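Local atomic coordinates of AgaA (Rhizobium radiobacter, PDB entry 6HLX), a protein that binds the opine agropinic acid as the periplasmic solute-binding protein of an ABC transporter, delivering it for import into the bacterium. Residues F195-N200 against T329-F334; I214-A219 against R452-A457; E230-R235 against Y456-G461; L234-P239 against F471-S476. One frame throughout, in Å; residues are numbered along the deposited sequence. Where two conformers were deposited one is given.

Contact 1: F195-N200 against T329-F334. With G9Z (agropinic acid), chain E.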
# COMPACT_ATOMS: atom_id res chain seq x y z
N PHE A 195 -17.50 7.66 -5.61
CA PHE A 195 -17.27 7.11 -4.27
C PHE A 195 -18.44 6.31 -3.76
O PHE A 195 -19.53 6.86 -3.59
CB PHE A 195 -16.97 8.26 -3.29
CG PHE A 195 -16.02 9.32 -3.85
CD1 PHE A 195 -14.84 8.95 -4.48
CD2 PHE A 195 -16.28 10.67 -3.66
CE1 PHE A 195 -13.97 9.92 -4.99
CE2 PHE A 195 -15.40 11.65 -4.15
CZ PHE A 195 -14.26 11.27 -4.82
N TYR A 196 -18.21 5.01 -3.50
CA TYR A 196 -19.23 4.12 -2.92
C TYR A 196 -18.69 3.52 -1.62
O TYR A 196 -18.09 2.44 -1.66
CB TYR A 196 -19.61 3.01 -3.90
CG TYR A 196 -20.39 3.48 -5.11
CD1 TYR A 196 -21.78 3.56 -5.08
CD2 TYR A 196 -19.74 3.77 -6.30
CE1 TYR A 196 -22.50 3.96 -6.21
CE2 TYR A 196 -20.45 4.15 -7.44
CZ TYR A 196 -21.83 4.27 -7.38
OH TYR A 196 -22.53 4.66 -8.51
N SER A 197 -18.89 4.22 -0.48
CA SER A 197 -18.39 3.76 0.81
C SER A 197 -19.11 2.53 1.36
O SER A 197 -18.52 1.77 2.13
CB SER A 197 -18.37 4.90 1.81
OG SER A 197 -17.55 5.91 1.25
N ASP A 198 -20.39 2.33 1.00
CA ASP A 198 -21.13 1.15 1.45
C ASP A 198 -20.87 0.09 0.34
O ASP A 198 -21.26 0.32 -0.81
CB ASP A 198 -22.63 1.46 1.60
CG ASP A 198 -23.45 0.21 1.88
OD1 ASP A 198 -23.59 -0.61 0.95
OD2 ASP A 198 -23.92 0.05 3.02
N GLU A 199 -20.23 -1.05 0.68
CA GLU A 199 -19.84 -2.04 -0.35
C GLU A 199 -21.02 -2.68 -1.07
O GLU A 199 -20.89 -3.04 -2.25
CB GLU A 199 -18.87 -3.10 0.21
CG GLU A 199 -19.41 -3.91 1.36
CD GLU A 199 -18.30 -4.48 2.23
OE1 GLU A 199 -18.18 -5.73 2.27
OE2 GLU A 199 -17.54 -3.69 2.84
N ASN A 200 -22.19 -2.76 -0.41
CA ASN A 200 -23.39 -3.29 -1.06
C ASN A 200 -23.88 -2.32 -2.13
O ASN A 200 -24.21 -2.77 -3.25
CB ASN A 200 -24.48 -3.64 -0.06
CG ASN A 200 -24.02 -4.76 0.84
OD1 ASN A 200 -23.61 -5.82 0.38
ND2 ASN A 200 -24.00 -4.53 2.14
N THR A 329 -12.03 -0.36 11.18
CA THR A 329 -12.97 0.53 10.48
C THR A 329 -14.26 -0.21 10.24
O THR A 329 -14.25 -1.44 10.08
CB THR A 329 -12.36 1.05 9.14
OG1 THR A 329 -13.26 1.99 8.51
CG2 THR A 329 -12.03 -0.09 8.14
N SER A 330 -15.38 0.53 10.14
CA SER A 330 -16.64 -0.08 9.76
C SER A 330 -16.84 0.12 8.22
O SER A 330 -17.81 -0.38 7.68
CB SER A 330 -17.79 0.59 10.50
OG SER A 330 -17.59 1.99 10.31
N GLN A 331 -15.96 0.88 7.54
CA GLN A 331 -16.12 1.15 6.10
C GLN A 331 -15.90 -0.09 5.21
O GLN A 331 -16.42 -0.16 4.09
CB GLN A 331 -15.20 2.30 5.67
CG GLN A 331 -15.50 2.76 4.21
CD GLN A 331 -14.98 4.13 3.83
OE1 GLN A 331 -14.76 4.43 2.64
NE2 GLN A 331 -14.82 5.00 4.81
N TYR A 332 -15.07 -1.03 5.70
CA TYR A 332 -14.76 -2.26 4.98
C TYR A 332 -15.25 -3.38 5.87
O TYR A 332 -14.71 -3.57 6.97
CB TYR A 332 -13.24 -2.35 4.73
CG TYR A 332 -12.77 -1.26 3.79
CD1 TYR A 332 -12.50 0.03 4.26
CD2 TYR A 332 -12.67 -1.49 2.41
CE1 TYR A 332 -12.12 1.05 3.40
CE2 TYR A 332 -12.30 -0.46 1.54
CZ TYR A 332 -12.05 0.81 2.03
OH TYR A 332 -11.66 1.80 1.18
N SER A 333 -16.31 -4.06 5.46
CA SER A 333 -16.87 -5.13 6.30
C SER A 333 -15.82 -6.14 6.72
O SER A 333 -15.85 -6.60 7.88
CB SER A 333 -18.02 -5.84 5.60
OG SER A 333 -19.10 -4.94 5.50
N PHE A 334 -14.86 -6.47 5.83
CA PHE A 334 -13.84 -7.46 6.27
C PHE A 334 -12.98 -6.95 7.43
O PHE A 334 -12.54 -7.75 8.24
CB PHE A 334 -12.98 -7.95 5.10
CG PHE A 334 -12.05 -6.92 4.50
CD1 PHE A 334 -10.79 -6.70 5.04
CD2 PHE A 334 -12.44 -6.16 3.39
CE1 PHE A 334 -9.93 -5.73 4.51
CE2 PHE A 334 -11.57 -5.20 2.84
CZ PHE A 334 -10.33 -5.00 3.40
OAM G9Z E . -6.85 1.66 1.79
CAB G9Z E . -7.32 0.68 2.40
CAC G9Z E . -8.70 0.55 2.67
CB G9Z E . -8.85 -0.81 3.43
CA G9Z E . -7.43 -1.28 3.69
C G9Z E . -7.24 -2.63 3.26
O G9Z E . -6.96 -2.84 2.05
N G9Z E . -6.57 -0.28 2.98
CAG G9Z E . -5.07 -0.39 2.83
CAH G9Z E . -4.37 0.08 4.10
OAP G9Z E . -4.76 -0.82 5.14
CAI G9Z E . -2.85 0.09 3.97
OAQ G9Z E . -2.49 0.64 2.68
CAJ G9Z E . -2.18 0.99 5.06
OAR G9Z E . -0.75 0.97 4.89
CAK G9Z E . -2.55 0.68 6.53
OAT G9Z E . -2.09 1.76 7.38
CAL G9Z E . -2.02 -0.68 7.00
OAS G9Z E . -2.51 -0.97 8.33
OXT G9Z E . -7.41 -3.55 4.11
O HOH W 1 -18.76 -1.21 3.07
O HOH W 2 -15.70 -6.44 2.96

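Contact 2: I214-A219 against R452-A457. With G9Z (agropinic acid), chain E; EDO (1,2-ethanediol), chain B.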
# COMPACT_ATOMS: atom_id res chain seq x y z
N ILE A 214 -15.49 -1.67 -10.52
CA ILE A 214 -15.50 -1.45 -9.07
C ILE A 214 -14.27 -2.06 -8.45
O ILE A 214 -13.79 -3.10 -8.92
CB ILE A 214 -16.79 -1.90 -8.32
CG1 ILE A 214 -17.04 -3.45 -8.44
CG2 ILE A 214 -18.01 -1.06 -8.75
CD1 ILE A 214 -18.04 -4.02 -7.38
N ASP A 215 -13.79 -1.48 -7.35
CA ASP A 215 -12.67 -2.11 -6.62
C ASP A 215 -13.17 -2.73 -5.31
O ASP A 215 -14.36 -2.61 -4.98
CB ASP A 215 -11.48 -1.16 -6.43
CG ASP A 215 -11.69 0.04 -5.55
OD1 ASP A 215 -12.76 0.13 -4.91
OD2 ASP A 215 -10.77 0.88 -5.48
N TYR A 216 -12.28 -3.42 -4.56
CA TYR A 216 -12.63 -4.07 -3.30
C TYR A 216 -13.94 -4.88 -3.40
O TYR A 216 -14.88 -4.64 -2.65
CB TYR A 216 -12.68 -3.04 -2.17
CG TYR A 216 -11.31 -2.65 -1.65
CD1 TYR A 216 -10.62 -1.58 -2.22
CD2 TYR A 216 -10.76 -3.27 -0.53
CE1 TYR A 216 -9.37 -1.19 -1.73
CE2 TYR A 216 -9.52 -2.87 -0.03
CZ TYR A 216 -8.82 -1.83 -0.64
OH TYR A 216 -7.60 -1.41 -0.12
N VAL A 217 -14.01 -5.81 -4.36
CA VAL A 217 -15.21 -6.63 -4.50
C VAL A 217 -15.32 -7.46 -3.22
O VAL A 217 -14.36 -8.17 -2.89
CB VAL A 217 -15.13 -7.56 -5.74
CG1 VAL A 217 -16.32 -8.52 -5.78
CG2 VAL A 217 -15.03 -6.73 -7.02
N PRO A 218 -16.44 -7.39 -2.48
CA PRO A 218 -16.55 -8.19 -1.24
C PRO A 218 -16.53 -9.69 -1.55
O PRO A 218 -17.07 -10.11 -2.57
CB PRO A 218 -17.89 -7.77 -0.64
CG PRO A 218 -18.20 -6.44 -1.30
CD PRO A 218 -17.65 -6.57 -2.69
N ALA A 219 -15.91 -10.48 -0.65
CA ALA A 219 -15.82 -11.94 -0.81
C ALA A 219 -17.19 -12.59 -0.99
O ALA A 219 -17.31 -13.52 -1.78
CB ALA A 219 -15.11 -12.56 0.40
N ARG A 452 -5.34 -12.78 1.75
CA ARG A 452 -6.72 -12.58 1.29
C ARG A 452 -6.79 -12.39 -0.23
O ARG A 452 -5.79 -11.99 -0.85
CB ARG A 452 -7.37 -11.36 1.99
CG ARG A 452 -6.78 -10.01 1.56
CD ARG A 452 -7.45 -8.83 2.24
NE ARG A 452 -7.41 -7.63 1.41
CZ ARG A 452 -7.13 -6.41 1.85
NH1 ARG A 452 -6.84 -6.21 3.13
NH2 ARG A 452 -7.16 -5.37 1.03
N GLU A 453 -7.98 -12.58 -0.80
CA GLU A 453 -8.20 -12.25 -2.22
C GLU A 453 -8.45 -10.73 -2.30
O GLU A 453 -9.06 -10.15 -1.39
CB GLU A 453 -9.44 -12.96 -2.76
CG GLU A 453 -9.24 -14.47 -2.86
CD GLU A 453 -10.32 -15.17 -3.66
OE1 GLU A 453 -10.28 -16.41 -3.74
OE2 GLU A 453 -11.21 -14.47 -4.21
N GLN A 454 -8.00 -10.10 -3.38
CA GLN A 454 -8.19 -8.67 -3.61
C GLN A 454 -8.67 -8.59 -5.05
O GLN A 454 -7.89 -8.80 -5.98
CB GLN A 454 -6.87 -7.91 -3.40
CG GLN A 454 -7.02 -6.38 -3.62
CD GLN A 454 -7.86 -5.70 -2.55
OE1 GLN A 454 -8.04 -6.22 -1.45
NE2 GLN A 454 -8.38 -4.52 -2.86
N ASN A 455 -9.98 -8.40 -5.23
CA ASN A 455 -10.55 -8.50 -6.56
C ASN A 455 -11.17 -7.20 -7.04
O ASN A 455 -11.65 -6.40 -6.23
CB ASN A 455 -11.64 -9.60 -6.54
CG ASN A 455 -11.11 -10.95 -6.08
OD1 ASN A 455 -10.00 -11.34 -6.41
ND2 ASN A 455 -11.87 -11.68 -5.29
N TYR A 456 -11.13 -7.01 -8.36
CA TYR A 456 -11.84 -5.95 -9.08
C TYR A 456 -12.94 -6.64 -9.86
O TYR A 456 -12.90 -7.86 -10.10
CB TYR A 456 -10.93 -5.25 -10.13
CG TYR A 456 -9.94 -4.30 -9.50
CD1 TYR A 456 -8.72 -4.76 -8.99
CD2 TYR A 456 -10.23 -2.94 -9.36
CE1 TYR A 456 -7.81 -3.89 -8.41
CE2 TYR A 456 -9.33 -2.06 -8.76
CZ TYR A 456 -8.12 -2.55 -8.28
OH TYR A 456 -7.22 -1.73 -7.65
N ALA A 457 -13.91 -5.85 -10.32
CA ALA A 457 -14.93 -6.39 -11.21
C ALA A 457 -15.18 -5.38 -12.29
O ALA A 457 -15.10 -4.17 -12.03
CB ALA A 457 -16.20 -6.70 -10.46
OAM G9Z E . -6.85 1.66 1.79
CAB G9Z E . -7.32 0.68 2.40
CAC G9Z E . -8.70 0.55 2.67
CB G9Z E . -8.85 -0.81 3.43
CA G9Z E . -7.43 -1.28 3.69
C G9Z E . -7.24 -2.63 3.26
O G9Z E . -6.96 -2.84 2.05
N G9Z E . -6.57 -0.28 2.98
CAG G9Z E . -5.07 -0.39 2.83
CAH G9Z E . -4.37 0.08 4.10
OAP G9Z E . -4.76 -0.82 5.14
CAI G9Z E . -2.85 0.09 3.97
OAQ G9Z E . -2.49 0.64 2.68
CAJ G9Z E . -2.18 0.99 5.06
OAR G9Z E . -0.75 0.97 4.89
CAK G9Z E . -2.55 0.68 6.53
OAT G9Z E . -2.09 1.76 7.38
CAL G9Z E . -2.02 -0.68 7.00
OAS G9Z E . -2.51 -0.97 8.33
OXT G9Z E . -7.41 -3.55 4.11
C1 EDO B . -13.82 -8.63 1.53
O1 EDO B . -13.27 -9.62 0.74
C2 EDO B . -15.25 -8.98 1.93
O2 EDO B . -15.29 -9.90 2.98
O HOH W 3 -8.53 0.62 -6.95
O HOH W 4 -9.67 -4.19 -5.56
O HOH W 5 -11.59 -7.75 -2.91
O HOH W 6 -13.67 -10.76 -3.35

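Contact 3: E230-R235 against Y456-G461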
# COMPACT_ATOMS: atom_id res chain seq x y z
N GLU A 230 -22.63 -10.65 -17.66
CA GLU A 230 -22.39 -9.24 -17.96
C GLU A 230 -21.31 -8.61 -17.10
O GLU A 230 -21.02 -7.43 -17.28
CB GLU A 230 -23.70 -8.43 -17.90
CG GLU A 230 -24.71 -8.83 -18.97
CD GLU A 230 -24.29 -8.67 -20.42
OE1 GLU A 230 -23.63 -7.65 -20.75
OE2 GLU A 230 -24.64 -9.55 -21.23
N THR A 231 -20.74 -9.37 -16.17
CA THR A 231 -19.65 -8.89 -15.32
C THR A 231 -18.51 -9.91 -15.39
O THR A 231 -18.74 -11.08 -15.72
CB THR A 231 -20.11 -8.69 -13.86
OG1 THR A 231 -20.67 -9.92 -13.38
CG2 THR A 231 -21.13 -7.54 -13.72
N GLN A 232 -17.31 -9.47 -15.04
CA GLN A 232 -16.10 -10.30 -15.01
C GLN A 232 -15.35 -9.95 -13.73
O GLN A 232 -15.22 -8.77 -13.40
CB GLN A 232 -15.23 -9.98 -16.24
CG GLN A 232 -13.83 -10.64 -16.24
CD GLN A 232 -12.93 -10.25 -17.41
OE1 GLN A 232 -13.15 -9.27 -18.13
NE2 GLN A 232 -11.86 -11.03 -17.62
N LEU A 233 -14.85 -10.96 -13.03
CA LEU A 233 -14.05 -10.75 -11.84
C LEU A 233 -12.56 -10.83 -12.23
O LEU A 233 -12.17 -11.74 -12.97
CB LEU A 233 -14.41 -11.86 -10.84
CG LEU A 233 -13.87 -11.68 -9.44
CD1 LEU A 233 -14.65 -10.58 -8.69
CD2 LEU A 233 -13.95 -12.98 -8.68
N LEU A 234 -11.73 -9.88 -11.75
CA LEU A 234 -10.28 -9.85 -12.01
C LEU A 234 -9.63 -10.18 -10.67
O LEU A 234 -9.71 -9.39 -9.73
CB LEU A 234 -9.82 -8.47 -12.50
CG LEU A 234 -10.54 -7.93 -13.77
CD1 LEU A 234 -10.01 -6.55 -14.12
CD2 LEU A 234 -10.38 -8.87 -14.96
N ARG A 235 -9.03 -11.39 -10.58
CA ARG A 235 -8.49 -11.93 -9.32
C ARG A 235 -7.05 -11.57 -8.96
O ARG A 235 -6.20 -11.27 -9.82
CB ARG A 235 -8.65 -13.45 -9.28
CG ARG A 235 -10.11 -13.92 -9.23
CD ARG A 235 -10.36 -15.07 -8.25
NE ARG A 235 -11.61 -15.79 -8.54
CZ ARG A 235 -12.57 -16.05 -7.65
NH1 ARG A 235 -12.45 -15.65 -6.39
NH2 ARG A 235 -13.67 -16.70 -8.02
N TYR A 456 -11.13 -7.01 -8.36
CA TYR A 456 -11.84 -5.95 -9.08
C TYR A 456 -12.94 -6.64 -9.86
O TYR A 456 -12.90 -7.86 -10.10
CB TYR A 456 -10.93 -5.25 -10.13
CG TYR A 456 -9.94 -4.30 -9.50
CD1 TYR A 456 -8.72 -4.76 -8.99
CD2 TYR A 456 -10.23 -2.94 -9.36
CE1 TYR A 456 -7.81 -3.89 -8.41
CE2 TYR A 456 -9.33 -2.06 -8.76
CZ TYR A 456 -8.12 -2.55 -8.28
OH TYR A 456 -7.22 -1.73 -7.65
N ALA A 457 -13.91 -5.85 -10.32
CA ALA A 457 -14.93 -6.39 -11.21
C ALA A 457 -15.18 -5.38 -12.29
O ALA A 457 -15.10 -4.17 -12.03
CB ALA A 457 -16.20 -6.70 -10.46
N VAL A 458 -15.38 -5.86 -13.52
CA VAL A 458 -15.62 -4.98 -14.66
C VAL A 458 -16.88 -5.40 -15.38
O VAL A 458 -17.30 -6.58 -15.31
CB VAL A 458 -14.40 -4.90 -15.64
CG1 VAL A 458 -13.10 -4.57 -14.90
CG2 VAL A 458 -14.24 -6.19 -16.46
N LYS A 459 -17.48 -4.46 -16.11
CA LYS A 459 -18.64 -4.78 -16.93
C LYS A 459 -18.14 -5.40 -18.23
O LYS A 459 -17.06 -5.04 -18.72
CB LYS A 459 -19.43 -3.49 -17.23
CG LYS A 459 -20.62 -3.25 -16.29
CD LYS A 459 -21.78 -4.22 -16.59
CE LYS A 459 -23.12 -3.76 -16.08
NZ LYS A 459 -23.99 -4.90 -15.70
N LYS A 460 -18.92 -6.30 -18.82
CA LYS A 460 -18.58 -6.85 -20.14
C LYS A 460 -18.51 -5.62 -21.08
O LYS A 460 -19.41 -4.77 -21.06
CB LYS A 460 -19.66 -7.82 -20.62
CG LYS A 460 -19.35 -8.48 -21.97
CD LYS A 460 -20.42 -9.49 -22.35
CE LYS A 460 -20.10 -10.20 -23.65
NZ LYS A 460 -21.06 -11.30 -23.93
N GLY A 461 -17.42 -5.50 -21.83
CA GLY A 461 -17.19 -4.36 -22.70
C GLY A 461 -15.94 -3.60 -22.29
O GLY A 461 -15.37 -2.85 -23.08

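Contact 4: L234-P239 against F471-S476. With EDO (1,2-ethanediol), chain C.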
# COMPACT_ATOMS: atom_id res chain seq x y z
N LEU A 234 -11.73 -9.88 -11.75
CA LEU A 234 -10.28 -9.85 -12.01
C LEU A 234 -9.63 -10.18 -10.67
O LEU A 234 -9.71 -9.39 -9.73
CB LEU A 234 -9.82 -8.47 -12.50
CG LEU A 234 -10.54 -7.93 -13.77
CD1 LEU A 234 -10.01 -6.55 -14.12
CD2 LEU A 234 -10.38 -8.87 -14.96
N ARG A 235 -9.03 -11.39 -10.58
CA ARG A 235 -8.49 -11.93 -9.32
C ARG A 235 -7.05 -11.57 -8.96
O ARG A 235 -6.20 -11.27 -9.82
CB ARG A 235 -8.65 -13.45 -9.28
CG ARG A 235 -10.11 -13.92 -9.23
CD ARG A 235 -10.36 -15.07 -8.25
NE ARG A 235 -11.61 -15.79 -8.54
CZ ARG A 235 -12.57 -16.05 -7.65
NH1 ARG A 235 -12.45 -15.65 -6.39
NH2 ARG A 235 -13.67 -16.70 -8.02
N ASN A 236 -6.77 -11.62 -7.64
CA ASN A 236 -5.45 -11.40 -7.06
C ASN A 236 -5.53 -11.98 -5.65
O ASN A 236 -6.61 -11.98 -5.06
CB ASN A 236 -5.11 -9.89 -7.02
CG ASN A 236 -3.87 -9.51 -6.20
OD1 ASN A 236 -3.93 -9.32 -4.98
ND2 ASN A 236 -2.73 -9.33 -6.84
N THR A 237 -4.39 -12.47 -5.13
CA THR A 237 -4.25 -12.99 -3.75
C THR A 237 -2.97 -12.42 -3.09
O THR A 237 -2.23 -13.16 -2.43
CB THR A 237 -4.16 -14.51 -3.73
OG1 THR A 237 -3.06 -14.89 -4.57
CG2 THR A 237 -5.44 -15.18 -4.13
N GLY A 238 -2.78 -11.12 -3.23
CA GLY A 238 -1.59 -10.41 -2.75
C GLY A 238 -1.56 -9.94 -1.31
O GLY A 238 -0.53 -10.13 -0.65
N PRO A 239 -2.62 -9.28 -0.79
CA PRO A 239 -2.52 -8.74 0.57
C PRO A 239 -2.68 -9.75 1.68
O PRO A 239 -3.19 -10.86 1.47
CB PRO A 239 -3.64 -7.68 0.64
CG PRO A 239 -4.18 -7.53 -0.81
CD PRO A 239 -3.91 -8.89 -1.42
N PHE A 471 1.81 -8.32 -4.70
CA PHE A 471 1.88 -7.08 -3.91
C PHE A 471 1.57 -5.80 -4.68
O PHE A 471 1.47 -4.73 -4.06
CB PHE A 471 3.28 -6.96 -3.26
CG PHE A 471 3.53 -7.78 -2.02
CD1 PHE A 471 2.49 -8.44 -1.37
CD2 PHE A 471 4.82 -7.89 -1.49
CE1 PHE A 471 2.72 -9.16 -0.18
CE2 PHE A 471 5.05 -8.62 -0.31
CZ PHE A 471 4.00 -9.23 0.34
N LEU A 472 1.45 -5.86 -6.01
CA LEU A 472 1.18 -4.65 -6.80
C LEU A 472 -0.31 -4.35 -6.96
O LEU A 472 -0.67 -3.37 -7.62
CB LEU A 472 1.82 -4.75 -8.20
CG LEU A 472 3.34 -4.79 -8.19
CD1 LEU A 472 3.85 -5.02 -9.56
CD2 LEU A 472 3.90 -3.49 -7.63
N THR A 473 -1.19 -5.17 -6.34
CA THR A 473 -2.64 -4.97 -6.55
C THR A 473 -3.13 -3.55 -6.20
O THR A 473 -3.97 -3.01 -6.93
CB THR A 473 -3.49 -6.05 -5.86
OG1 THR A 473 -4.88 -5.83 -6.17
CG2 THR A 473 -3.29 -6.09 -4.33
N PHE A 474 -2.60 -2.92 -5.14
CA PHE A 474 -3.05 -1.57 -4.77
C PHE A 474 -2.63 -0.47 -5.78
O PHE A 474 -3.09 0.67 -5.67
CB PHE A 474 -2.64 -1.19 -3.35
CG PHE A 474 -3.24 -2.00 -2.22
CD1 PHE A 474 -4.37 -2.80 -2.42
CD2 PHE A 474 -2.72 -1.91 -0.93
CE1 PHE A 474 -4.95 -3.51 -1.36
CE2 PHE A 474 -3.29 -2.65 0.13
CZ PHE A 474 -4.39 -3.44 -0.10
N GLN A 475 -1.71 -0.82 -6.72
CA GLN A 475 -1.25 0.11 -7.77
C GLN A 475 -1.97 -0.14 -9.09
O GLN A 475 -1.59 0.45 -10.11
CB GLN A 475 0.26 -0.01 -7.98
CG GLN A 475 1.05 0.39 -6.72
CD GLN A 475 2.51 0.55 -7.02
OE1 GLN A 475 2.90 0.66 -8.18
NE2 GLN A 475 3.34 0.55 -5.99
N SER A 476 -3.00 -1.00 -9.09
CA SER A 476 -3.74 -1.36 -10.32
C SER A 476 -4.31 -0.16 -11.09
O SER A 476 -4.49 -0.26 -12.31
CB SER A 476 -4.85 -2.37 -10.04
OG SER A 476 -4.32 -3.59 -9.53
C1 EDO C . 1.23 -15.53 -1.26
O1 EDO C . 0.36 -14.76 -2.07
C2 EDO C . 2.10 -16.41 -2.18
O2 EDO C . 2.92 -17.22 -1.37

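Contact 1: F195-N200 against T329-F334
Thr329 opens the segment 329-334 with an ST turn: its OG1 accepts from Gln331 N at 3.1 Å and also bonds Pro358 O. Gln331 has CG anti to the backbone N (chi1 -171°) and an extended chain, so that its terminal amide lies beside the CB and OG of Ser197. Its backbone O is tied to the other segment through a water that accepts from Glu199 N and lies within hydrogen-bonding distance of Glu199 OE2. Tyr332, the N-cap residue of helix 333-347, turns away from the 195-200 segment and lays one ring face against agropinic acid, whose CB sits 3.6 Å above the ring centre; its OH is hydrogen-bonded to Ser9 OG. Tyr332 and Phe334 belong to the ligand pocket of this periplasmic binding protein, and the starts of helices 199-207 and 333-347 meet near the surface. Ser333 N, in the first turn, donates to Glu199 OE2 at 2.9 Å and 173°, reaching the oxygen from above the carboxylate plane. The acid's negative charge at this helix start probably suits the helix dipole. A second water, accepting from Phe334 N at 3.0 Å, donates to Glu199 OE1. The Phe334 ring turns its edge to the ligand carboxylate, CZ being 3.3 Å from OXT.

Contact 2: I214-A219 against R452-A457
Arg452 starts with CG in the crowded position between the backbone N and the carbonyl carbon (chi1 70°) and then runs extended to NE, while Gln454, CG anti to its backbone N, bends at chi2 (69°); the two polar ends thereby meet next to the ligand carboxylate. This is the agropinic acid pocket of a periplasmic binding protein, at the point where segment 452-457 enters a mixed sheet. NE and NH2 of Arg452 both grip Gln454 OE1, side-on and within the guanidinium plane, NH2 at 2.8 Å. This second-shell amide fixes the rotation of the guanidinium, which gives NH1 to ligand OXT and NH2 to ligand O, the latter at 2.7 Å. Tyr216 OH donates to the same ligand O, also at 2.7 Å, and has Thr23 as a further partner. Gln454 NE2 lies 3.3 Å above the centre of the Tyr216 ring, the amide plane 82° from the ring plane. Farther along, Ile214 and Ala457 form an antiparallel hydrogen-bonded pair, Ile214 N to Ala457 O at 2.9 Å. Nearby, Tyr216 N donates to a water that donates to Asn455 O, and Val217 N reaches Asn455 O directly. Val217 CG2 packs against Ala457 CB at 3.6 Å.

Contact 3: E230-R235 against Y456-G461
Leu234 sets its CB 4.1 Å from Tyr456 CB, on the sheet face it shares with Val458 and Gln232. CG leaves anti to the carbonyl carbon (chi1 -56°), and the side chain crosses that of Val458 at about a right angle, CD1 ending 3.8 Å from Val458 CG1. Strands 231-234 and 456-459 form an antiparallel pair here, with 231-234 outermost in the seven-stranded mixed sheet. The evidence is the register: Leu234 with Tyr456 and Gln232 with Val458 are hydrogen-bonded pairs, and Leu233 with Ala457 and Thr231 with Lys459 are non-hydrogen-bonded ones. The strand directions differ by 153°. Leu234 N meets Tyr456 O at 2.9 Å, nearly straight, and the return bond from Tyr456 N is longer; Gln232 N to Val458 O and Val458 N to Gln232 O are both 2.9 Å. Between them CA-H...O contacts fill in, Ala457 CA lying 3.2 Å from Gln232 O. The opposite face, with Leu233, Ala457 and Thr231, is covered by helices 222-227 and 199-207, and Thr231 OG1 bonds Ile225 O. At the far end the pairing runs past the strands: Lys460 N donates to Glu230 O at 2.8 Å, from 50° above the carbonyl plane, and Lys459 CD comes within 3.4 Å of that same oxygen.

Contact 4: L234-P239 against F471-S476
No direct hydrogen bond joins the loop 234-239 to the 3-10 segment 471-476; the polar bonds lie within each piece or run to neighbours. In the loop, Asn236 forms an Asx turn. With CG anti to its backbone N (chi1 169°), its OD1 accepts from Gly238 N at 2.8 Å, the donor standing well above the amide plane. The same amide gives ND2 to Gly470 O, just before Phe471, so one side chain both shapes the loop and ties it to the chain opposite. In the 3-10 segment, Thr473 O takes two donors from Ser476: the backbone N at 3.1 Å, and OG at 2.7 Å on a lone pair in the carbonyl plane. Thr473 OG1, anti to its backbone N, bonds Asn467.

These pieces meet in the core of the binding protein, where the crossing from strand 231-234 to strand 240-245 leads from one mixed sheet to the other and runs beside the pocket wall that carries Phe474.

Van der Waals contact does the joining. Thr473 CG2, in the crowded position between backbone N and carbonyl carbon, comes 3.4 Å from Asn236 OD1 and also meets Pro239 CG. That proline carbon continues to Phe474 CE1 at 4.1 Å, and the Phe474 ring itself touches agropinic acid. Gly238 fits where a side chain would not: a CB there would lie 2.9 Å from Asn236 OD1, the oxygen of the Asx turn. The last contact is between a ring edge and a carbonyl: the Phe471 edge faces Gly238 O, with CE1 3.4 Å from that oxygen and Trp388 edge-to-face with the ring.

In the fold
Contacts 1 and 2 both touch agropinic acid and also each other: Phe334 CE1 lies 3.4 Å from Arg452 NH1, and Tyr332 CE2 lies 3.8 Å from Tyr216 CD2, so the aromatic wall and the carboxylate-binding arginine form one surface. Contact 3 continues contact 2 along strand 456-459, sharing Tyr456 and Ala457, and leads away from the ligand toward the zinc-binding residue Asp212, whose side chain is about 5 Å from that of Lys459. Contact 4 takes up the chain leaving contact 3 at Leu234 and Arg235 and returns to the pocket through Phe474. A salt bridge from Arg235 NH1 to Glu453 OE2, 2.8 Å, links that shared chain to contact 2.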